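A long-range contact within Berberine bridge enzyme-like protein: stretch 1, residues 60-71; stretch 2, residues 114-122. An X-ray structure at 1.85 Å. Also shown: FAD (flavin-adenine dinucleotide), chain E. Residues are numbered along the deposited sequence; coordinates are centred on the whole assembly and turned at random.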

ATOM      1  N   ILE A  60       7.630  16.790 -13.969  1.00 54.12           N
ATOM      2  CA  ILE A  60       7.946  15.369 -13.828  1.00 53.71           C
ATOM      3  C   ILE A  60       7.913  14.964 -12.352  1.00 50.59           C
ATOM      4  O   ILE A  60       7.401  13.900 -12.001  1.00 52.14           O
ATOM      5  CB  ILE A  60       9.327  15.028 -14.438  1.00 54.05           C
ATOM      6  CG1 ILE A  60       9.272  15.109 -15.966  1.00 58.59           C
ATOM      7  CG2 ILE A  60       9.773  13.639 -14.025  1.00 48.35           C
ATOM      8  CD1 ILE A  60       8.588  13.913 -16.606  1.00 59.84           C
ATOM      9  N   LEU A  61       8.439  15.831 -11.491  1.00 47.55           N
ATOM     10  CA  LEU A  61       8.452  15.577 -10.053  1.00 42.24           C
ATOM     11  C   LEU A  61       7.058  15.663  -9.444  1.00 39.52           C
ATOM     12  O   LEU A  61       6.690  14.841  -8.602  1.00 30.93           O
ATOM     13  CB  LEU A  61       9.375  16.564  -9.337  1.00 38.25           C
ATOM     14  CG  LEU A  61       9.444  16.415  -7.815  1.00 34.01           C
ATOM     15  CD1 LEU A  61      10.017  15.053  -7.433  1.00 33.17           C
ATOM     16  CD2 LEU A  61      10.253  17.553  -7.189  1.00 33.23           C
ATOM     17  N   ASP A  62       6.295  16.672  -9.863  1.00 40.40           N
ATOM     18  CA  ASP A  62       4.989  16.933  -9.276  1.00 40.63           C
ATOM     19  C   ASP A  62       3.968  15.893  -9.708  1.00 34.98           C
ATOM     20  O   ASP A  62       3.013  15.618  -8.979  1.00 31.64           O
ATOM     21  CB  ASP A  62       4.490  18.330  -9.665  1.00 48.05           C
ATOM     22  CG  ASP A  62       4.199  19.212  -8.464  1.00 51.20           C
ATOM     23  OD1 ASP A  62       3.227  18.925  -7.728  1.00 47.73           O
ATOM     24  OD2 ASP A  62       4.930  20.211  -8.275  1.00 54.78           O
ATOM     25  N   SER A  63       4.178  15.313 -10.887  1.00 34.62           N
ATOM     26  CA  SER A  63       3.143  14.514 -11.556  1.00 40.19           C
ATOM     27  C   SER A  63       2.628  13.303 -10.765  1.00 35.13           C
ATOM     28  O   SER A  63       1.419  13.063 -10.715  1.00 33.30           O
ATOM     29  CB  SER A  63       3.646  14.041 -12.926  1.00 47.66           C
ATOM     30  OG  SER A  63       5.059  14.039 -12.990  1.00 54.07           O
ATOM     31  N   SER A  64       3.529  12.537 -10.161  1.00 31.33           N
ATOM     32  CA  SER A  64       3.092  11.388  -9.387  1.00 25.92           C
ATOM     33  C   SER A  64       3.258  11.590  -7.888  1.00 25.85           C
ATOM     34  O   SER A  64       3.570  10.636  -7.189  1.00 24.14           O
ATOM     35  CB  SER A  64       3.840  10.119  -9.820  1.00 22.68           C
ATOM     36  OG  SER A  64       5.094  10.403 -10.396  1.00 28.89           O
ATOM     37  N   ILE A  65       3.054  12.814  -7.393  1.00 27.45           N
ATOM     38  CA  ILE A  65       2.964  13.025  -5.941  1.00 28.46           C
ATOM     39  C   ILE A  65       1.517  12.818  -5.516  1.00 27.70           C
ATOM     40  O   ILE A  65       0.649  13.645  -5.785  1.00 28.68           O
ATOM     41  CB  ILE A  65       3.456  14.420  -5.493  1.00 30.66           C
ATOM     42  CG1 ILE A  65       4.981  14.522  -5.641  1.00 31.73           C
ATOM     43  CG2 ILE A  65       3.074  14.665  -4.045  1.00 27.41           C
ATOM     44  CD1 ILE A  65       5.586  15.857  -5.208  1.00 25.79           C
ATOM     45  N   GLN A  66       1.261  11.681  -4.875  1.00 28.88           N
ATOM     46  CA  GLN A  66      -0.092  11.282  -4.520  1.00 26.99           C
ATOM     47  C   GLN A  66      -0.389  11.537  -3.040  1.00 26.30           C
ATOM     48  O   GLN A  66      -1.361  11.022  -2.480  1.00 27.11           O
ATOM     49  CB  GLN A  66      -0.312   9.817  -4.882  1.00 22.44           C
ATOM     50  CG  GLN A  66      -0.207   9.538  -6.381  1.00 26.82           C
ATOM     51  CD  GLN A  66      -1.374  10.104  -7.208  1.00 31.77           C
ATOM     52  OE1 GLN A  66      -2.169  10.922  -6.733  1.00 34.16           O
ATOM     53  NE2 GLN A  66      -1.473   9.659  -8.459  1.00 31.71           N
ATOM     54  N   ASN A  67       0.476  12.335  -2.423  1.00 27.28           N
ATOM     55  CA  ASN A  67       0.169  13.027  -1.177  1.00 28.37           C
ATOM     56  C   ASN A  67       0.677  14.477  -1.307  1.00 27.28           C
ATOM     57  O   ASN A  67       1.838  14.777  -0.989  1.00 23.20           O
ATOM     58  CB  ASN A  67       0.791  12.311   0.026  1.00 26.02           C
ATOM     59  CG  ASN A  67       0.100  12.666   1.337  1.00 22.40           C
ATOM     60  OD1 ASN A  67      -0.613  13.675   1.428  1.00 22.87           O
ATOM     61  ND2 ASN A  67       0.309  11.839   2.358  1.00 19.23           N
ATOM     62  N   PRO A  68      -0.195  15.370  -1.811  1.00 27.63           N
ATOM     63  CA  PRO A  68       0.109  16.753  -2.216  1.00 32.61           C
ATOM     64  C   PRO A  68       0.821  17.611  -1.159  1.00 33.62           C
ATOM     65  O   PRO A  68       1.581  18.528  -1.521  1.00 31.13           O
ATOM     66  CB  PRO A  68      -1.275  17.328  -2.530  1.00 31.56           C
ATOM     67  CG  PRO A  68      -2.049  16.148  -2.992  1.00 29.64           C
ATOM     68  CD  PRO A  68      -1.583  15.004  -2.136  1.00 26.18           C
ATOM     69  N   ARG A  69       0.594  17.307   0.116  1.00 30.81           N
ATOM     70  CA  ARG A  69       1.216  18.048   1.207  1.00 29.78           C
ATOM     71  C   ARG A  69       2.738  17.966   1.117  1.00 31.74           C
ATOM     72  O   ARG A  69       3.454  18.789   1.695  1.00 36.13           O
ATOM     73  CB  ARG A  69       0.726  17.524   2.562  1.00 26.93           C
ATOM     74  CG  ARG A  69       1.090  16.087   2.834  1.00 27.23           C
ATOM     75  CD  ARG A  69       0.475  15.578   4.143  1.00 35.24           C
ATOM     76  NE  ARG A  69       1.222  15.961   5.345  1.00 39.29           N
ATOM     77  CZ  ARG A  69       1.519  15.130   6.343  1.00 42.04           C
ATOM     78  NH1 ARG A  69       2.197  15.573   7.395  1.00 45.51           N
ATOM     79  NH2 ARG A  69       1.143  13.855   6.298  1.00 38.80           N
ATOM     80  N   PHE A  70       3.227  16.973   0.382  1.00 28.54           N
ATOM     81  CA  PHE A  70       4.658  16.803   0.193  1.00 30.48           C
ATOM     82  C   PHE A  70       5.101  17.317  -1.164  1.00 35.58           C
ATOM     83  O   PHE A  70       6.171  16.962  -1.659  1.00 40.06           O
ATOM     84  CB  PHE A  70       5.046  15.339   0.353  1.00 26.29           C
ATOM     85  CG  PHE A  70       4.853  14.824   1.741  1.00 23.82           C
ATOM     86  CD1 PHE A  70       5.591  15.347   2.793  1.00 28.14           C
ATOM     87  CD2 PHE A  70       3.940  13.821   1.996  1.00 22.45           C
ATOM     88  CE1 PHE A  70       5.422  14.876   4.082  1.00 28.28           C
ATOM     89  CE2 PHE A  70       3.761  13.333   3.280  1.00 23.48           C
ATOM     90  CZ  PHE A  70       4.503  13.861   4.328  1.00 30.17           C
ATOM     91  N   SER A  71       4.271  18.160  -1.761  1.00 34.74           N
ATOM     92  CA  SER A  71       4.643  18.817  -3.001  1.00 35.65           C
ATOM     93  C   SER A  71       4.891  20.298  -2.764  1.00 38.04           C
ATOM     94  O   SER A  71       4.951  21.075  -3.707  1.00 43.20           O
ATOM     95  CB  SER A  71       3.557  18.637  -4.053  1.00 33.46           C
ATOM     96  OG  SER A  71       2.384  19.291  -3.635  1.00 27.33           O
TER
HETATM   97  PA  FAD E 603       5.808   4.897  -4.246  1.00 19.33           P
HETATM   98  O1A FAD E 603       5.857   6.183  -3.460  1.00 16.53           O
HETATM   99  O2A FAD E 603       6.231   5.071  -5.686  1.00 22.48           O
HETATM  100  O5B FAD E 603       6.689   3.771  -3.494  1.00 21.27           O
HETATM  101  C5B FAD E 603       6.577   3.561  -2.093  1.00 21.66           C
HETATM  102  C4B FAD E 603       7.826   2.902  -1.492  1.00 19.79           C
HETATM  103  O4B FAD E 603       8.198   1.791  -2.289  1.00 17.36           O
HETATM  104  C3B FAD E 603       9.004   3.865  -1.469  1.00 21.02           C
HETATM  105  O3B FAD E 603       9.803   3.666  -0.322  1.00 17.24           O
HETATM  106  C2B FAD E 603       9.762   3.504  -2.734  1.00 24.69           C
HETATM  107  O2B FAD E 603      11.145   3.792  -2.640  1.00 24.27           O
HETATM  108  C1B FAD E 603       9.453   2.020  -2.906  1.00 18.46           C
HETATM  109  N9A FAD E 603       9.434   1.556  -4.310  1.00 16.91           N
HETATM  110  C8A FAD E 603       8.556   1.886  -5.319  1.00 16.45           C
HETATM  111  N7A FAD E 603       8.912   1.203  -6.438  1.00 16.40           N
HETATM  112  C5A FAD E 603       9.998   0.442  -6.161  1.00 17.79           C
HETATM  113  C6A FAD E 603      10.771  -0.438  -6.918  1.00 18.31           C
HETATM  114  N6A FAD E 603      10.358  -0.859  -8.107  1.00 17.68           N
HETATM  115  N1A FAD E 603      11.845  -1.081  -6.333  1.00 19.49           N
HETATM  116  C2A FAD E 603      12.146  -0.860  -5.007  1.00 15.59           C
HETATM  117  N3A FAD E 603      11.379   0.017  -4.265  1.00 17.51           N
HETATM  118  C4A FAD E 603      10.326   0.656  -4.826  1.00 18.39           C
HETATM  119  N1  FAD E 603      -2.194  -0.206   0.390  1.00 18.24           N
HETATM  120  C2  FAD E 603      -2.903  -1.370   0.638  1.00 23.95           C
HETATM  121  O2  FAD E 603      -2.324  -2.463   0.665  1.00 15.93           O
HETATM  122  N3  FAD E 603      -4.276  -1.302   0.837  1.00 28.03           N
HETATM  123  C4  FAD E 603      -4.950  -0.091   0.797  1.00 25.29           C
HETATM  124  O4  FAD E 603      -6.180  -0.083   0.864  1.00 24.15           O
HETATM  125  C4X FAD E 603      -4.235   1.076   0.526  1.00 22.61           C
HETATM  126  N5  FAD E 603      -4.886   2.286   0.343  1.00 19.88           N
HETATM  127  C5X FAD E 603      -4.202   3.351  -0.223  1.00 19.29           C
HETATM  128  C6  FAD E 603      -4.872   4.495  -0.652  1.00 19.06           C
HETATM  129  C7  FAD E 603      -4.168   5.563  -1.214  1.00 20.95           C
HETATM  130  C7M FAD E 603      -4.898   6.794  -1.660  1.00 20.66           C
HETATM  131  C8  FAD E 603      -2.786   5.472  -1.393  1.00 21.00           C
HETATM  132  C8M FAD E 603      -2.001   6.613  -1.971  1.00 16.28           C
HETATM  133  C9  FAD E 603      -2.116   4.331  -0.963  1.00 23.36           C
HETATM  134  C9A FAD E 603      -2.811   3.294  -0.333  1.00 22.54           C
HETATM  135  N10 FAD E 603      -2.144   2.169   0.129  1.00 17.20           N
HETATM  136  C10 FAD E 603      -2.856   0.998   0.293  1.00 16.46           C
HETATM  137  C1' FAD E 603      -0.666   2.206   0.369  1.00 11.40           C
HETATM  138  C2' FAD E 603       0.156   1.803  -0.841  1.00 14.78           C
HETATM  139  O2' FAD E 603      -0.064   0.436  -1.113  1.00 20.14           O
HETATM  140  C3' FAD E 603       1.619   2.078  -0.515  1.00 15.36           C
HETATM  141  O3' FAD E 603       1.789   3.472  -0.376  1.00 19.46           O
HETATM  142  C4' FAD E 603       2.545   1.620  -1.614  1.00 12.97           C
HETATM  143  O4' FAD E 603       3.829   1.398  -1.091  1.00 14.89           O
HETATM  144  C5' FAD E 603       2.682   2.719  -2.644  1.00 13.28           C
HETATM  145  O5' FAD E 603       3.252   2.176  -3.812  1.00 15.51           O
HETATM  146  P   FAD E 603       3.578   3.187  -5.013  1.00 18.14           P
HETATM  147  O1P FAD E 603       4.436   2.500  -6.042  1.00 15.08           O
HETATM  148  O2P FAD E 603       2.308   3.720  -5.629  1.00 13.22           O
HETATM  149  O3P FAD E 603       4.288   4.366  -4.170  1.00 22.20           O
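Stretch 2 114-122: EGLSYIAYN

Stretch 1 opens in a helix that begins earlier in the chain, continues as loop from Ser64, and makes a short 3-10 segment at Pro68 and Arg69. Its loop is tightened by backbone hydrogen bonds from Ile65 N to Asp62 O (3.2 Å), Phe70 N to Asn67 O (2.9 Å) and Ser71 N to Pro68 O (2.7 Å); Ser71 OG also reaches Pro68 O, at a very short 2.4 Å. Stretch 2 has no regular helix or strand. It turns at Gly115, whose phi/psi of 66/25 favours glycine; Gly115 O then accepts Tyr118 N at 3.2 Å and, weakly, Ile119 N at 2.9 Å. From Ile119 to Tyr121 the backbone is extended. In the two closest backbone pairings the stretches run in opposite order: Leu61 CA lies 7.7 Å from Tyr118 CA, and Phe70 CA lies 6.3 Å from Gly115 CA. No hydrogen bond joins the stretches, so the 379 Å² buried between them rests on packing.

Tyr118 gives the largest share. Its chi1 is p (54°), and its CA-to-CB bond points toward stretch 1. Ile65 covers one face of its ring: CG1 sits 3.7 Å from the ring centroid, 21° off the normal, in a CH-pi contact, while Ile65 CD1 comes to 3.4 Å from Tyr118 CE2. Leu61 packs nearer the base of the side chain, with CD1 4.0 Å from Tyr118 CB. At the far end, the Tyr118 hydroxyl enters the loop, its OH 3.2 Å from Ile65 CG2, 3.5 Å from Asn67 O and 3.4 Å from Phe70 CB.

Phe70, chi1 m, is the main counterpart from stretch 1, and its CA-to-CB bond also points toward stretch 2. The backbone C of Glu114 lies over one face of the Phe70 ring; although the CA-to-CB bond of Glu114 points away, the end of its side chain comes nearer, with OE1 3.6 Å from Phe70 CZ. Gly115 N is 4.1 Å from Phe70 CD2. A CB on Gly115 would stand a tight 3.3 Å from Phe70 CG and be crowded by Ile119 CD1 at 3.0 Å, so the bare glycine allows the close approach. Ile119 CD1 itself meets Phe70 CB at 3.6 Å, and Tyr121 OH reaches Phe70 CE1 at 4.0 Å.

Ser117 makes no contact with stretch 1; its OG instead donates a 2.5 Å hydrogen bond to FAD O1A, tying the same turn to the cofactor.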

ATOM      1  N   GLU A 114       4.460   8.910   3.384  1.00 20.44           N
ATOM      2  CA  GLU A 114       5.326   9.987   3.862  1.00 24.82           C
ATOM      3  C   GLU A 114       6.164  10.594   2.735  1.00 21.68           C
ATOM      4  O   GLU A 114       7.105  11.350   2.990  1.00 24.36           O
ATOM      5  CB  GLU A 114       6.252   9.475   4.983  1.00 28.38           C
ATOM      6  CG  GLU A 114       5.541   8.998   6.261  1.00 29.60           C
ATOM      7  CD  GLU A 114       5.167  10.134   7.227  1.00 33.35           C
ATOM      8  OE1 GLU A 114       5.214  11.325   6.832  1.00 37.65           O
ATOM      9  OE2 GLU A 114       4.828   9.825   8.394  1.00 25.33           O
ATOM     10  N   GLY A 115       5.841  10.247   1.495  1.00 19.62           N
ATOM     11  CA  GLY A 115       6.551  10.791   0.348  1.00 20.58           C
ATOM     12  C   GLY A 115       8.011  10.396   0.195  1.00 23.46           C
ATOM     13  O   GLY A 115       8.772  11.110  -0.450  1.00 24.44           O
ATOM     14  N   LEU A 116       8.402   9.249   0.751  1.00 25.97           N
ATOM     15  CA  LEU A 116       9.817   8.865   0.817  1.00 20.87           C
ATOM     16  C   LEU A 116      10.384   8.328  -0.486  1.00 21.09           C
ATOM     17  O   LEU A 116      11.562   7.969  -0.540  1.00 26.10           O
ATOM     18  CB  LEU A 116      10.040   7.820   1.907  1.00 20.14           C
ATOM     19  CG  LEU A 116       9.833   8.279   3.342  1.00 31.07           C
ATOM     20  CD1 LEU A 116      10.378   7.237   4.291  1.00 19.67           C
ATOM     21  CD2 LEU A 116      10.483   9.637   3.571  1.00 30.33           C
ATOM     22  N   SER A 117       9.549   8.267  -1.524  1.00 30.70           N
ATOM     23  CA  SER A 117       9.986   7.853  -2.860  1.00 31.15           C
ATOM     24  C   SER A 117      10.489   9.039  -3.697  1.00 22.38           C
ATOM     25  O   SER A 117      11.180   8.865  -4.709  1.00 22.95           O
ATOM     26  CB  SER A 117       8.843   7.148  -3.591  1.00 20.27           C
ATOM     27  OG  SER A 117       7.666   7.934  -3.567  1.00 20.14           O
ATOM     28  N   TYR A 118      10.132  10.244  -3.267  1.00 22.91           N
ATOM     29  CA  TYR A 118      10.574  11.454  -3.950  1.00 24.24           C
ATOM     30  C   TYR A 118      11.072  12.489  -2.950  1.00 25.08           C
ATOM     31  O   TYR A 118      11.344  13.622  -3.319  1.00 30.42           O
ATOM     32  CB  TYR A 118       9.448  12.039  -4.813  1.00 24.33           C
ATOM     33  CG  TYR A 118       8.168  12.274  -4.056  1.00 31.22           C
ATOM     34  CD1 TYR A 118       7.241  11.255  -3.897  1.00 30.55           C
ATOM     35  CD2 TYR A 118       7.886  13.513  -3.491  1.00 36.87           C
ATOM     36  CE1 TYR A 118       6.068  11.457  -3.195  1.00 33.03           C
ATOM     37  CE2 TYR A 118       6.716  13.729  -2.780  1.00 38.52           C
ATOM     38  CZ  TYR A 118       5.807  12.694  -2.640  1.00 38.52           C
ATOM     39  OH  TYR A 118       4.636  12.888  -1.940  1.00 37.82           O
ATOM     40  N   ILE A 119      11.192  12.096  -1.686  1.00 26.83           N
ATOM     41  CA  ILE A 119      11.820  12.936  -0.667  1.00 29.32           C
ATOM     42  C   ILE A 119      12.880  12.183   0.119  1.00 27.37           C
ATOM     43  O   ILE A 119      12.620  11.099   0.634  1.00 25.60           O
ATOM     44  CB  ILE A 119      10.816  13.473   0.372  1.00 34.61           C
ATOM     45  CG1 ILE A 119       9.589  14.093  -0.293  1.00 38.35           C
ATOM     46  CG2 ILE A 119      11.507  14.467   1.318  1.00 30.89           C
ATOM     47  CD1 ILE A 119       8.537  14.511   0.708  1.00 39.71           C
ATOM     48  N   ALA A 120      14.066  12.771   0.212  1.00 30.27           N
ATOM     49  CA  ALA A 120      15.077  12.339   1.167  1.00 32.62           C
ATOM     50  C   ALA A 120      15.378  13.513   2.084  1.00 38.84           C
ATOM     51  O   ALA A 120      15.445  14.660   1.629  1.00 42.54           O
ATOM     52  CB  ALA A 120      16.343  11.861   0.460  1.00 32.39           C
ATOM     53  N   TYR A 121      15.549  13.245   3.372  1.00 39.52           N
ATOM     54  CA  TYR A 121      15.797  14.329   4.316  1.00 44.22           C
ATOM     55  C   TYR A 121      17.271  14.449   4.710  1.00 47.61           C
ATOM     56  O   TYR A 121      17.963  13.450   4.864  1.00 45.13           O
ATOM     57  CB  TYR A 121      14.923  14.147   5.558  1.00 43.01           C
ATOM     58  CG  TYR A 121      13.446  14.347   5.284  1.00 42.06           C
ATOM     59  CD1 TYR A 121      12.921  15.618   5.113  1.00 43.55           C
ATOM     60  CD2 TYR A 121      12.578  13.264   5.194  1.00 41.07           C
ATOM     61  CE1 TYR A 121      11.579  15.811   4.863  1.00 43.67           C
ATOM     62  CE2 TYR A 121      11.231  13.445   4.944  1.00 40.77           C
ATOM     63  CZ  TYR A 121      10.735  14.724   4.781  1.00 42.19           C
ATOM     64  OH  TYR A 121       9.394  14.930   4.528  1.00 41.44           O
ATOM     65  N   ASN A 122      17.741  15.690   4.832  1.00 59.76           N
ATOM     66  CA  ASN A 122      19.080  16.013   5.348  1.00 68.48           C
ATOM     67  C   ASN A 122      20.272  15.541   4.506  1.00 70.85           C
ATOM     68  O   ASN A 122      21.415  15.595   4.967  1.00 73.73           O
ATOM     69  CB  ASN A 122      19.236  15.468   6.775  1.00 73.55           C
ATOM     70  CG  ASN A 122      18.750  16.446   7.830  1.00 80.52           C
ATOM     71  OD1 ASN A 122      17.600  16.385   8.274  1.00 80.43           O
ATOM     72  ND2 ASN A 122      19.626  17.360   8.234  1.00 85.15           N
TER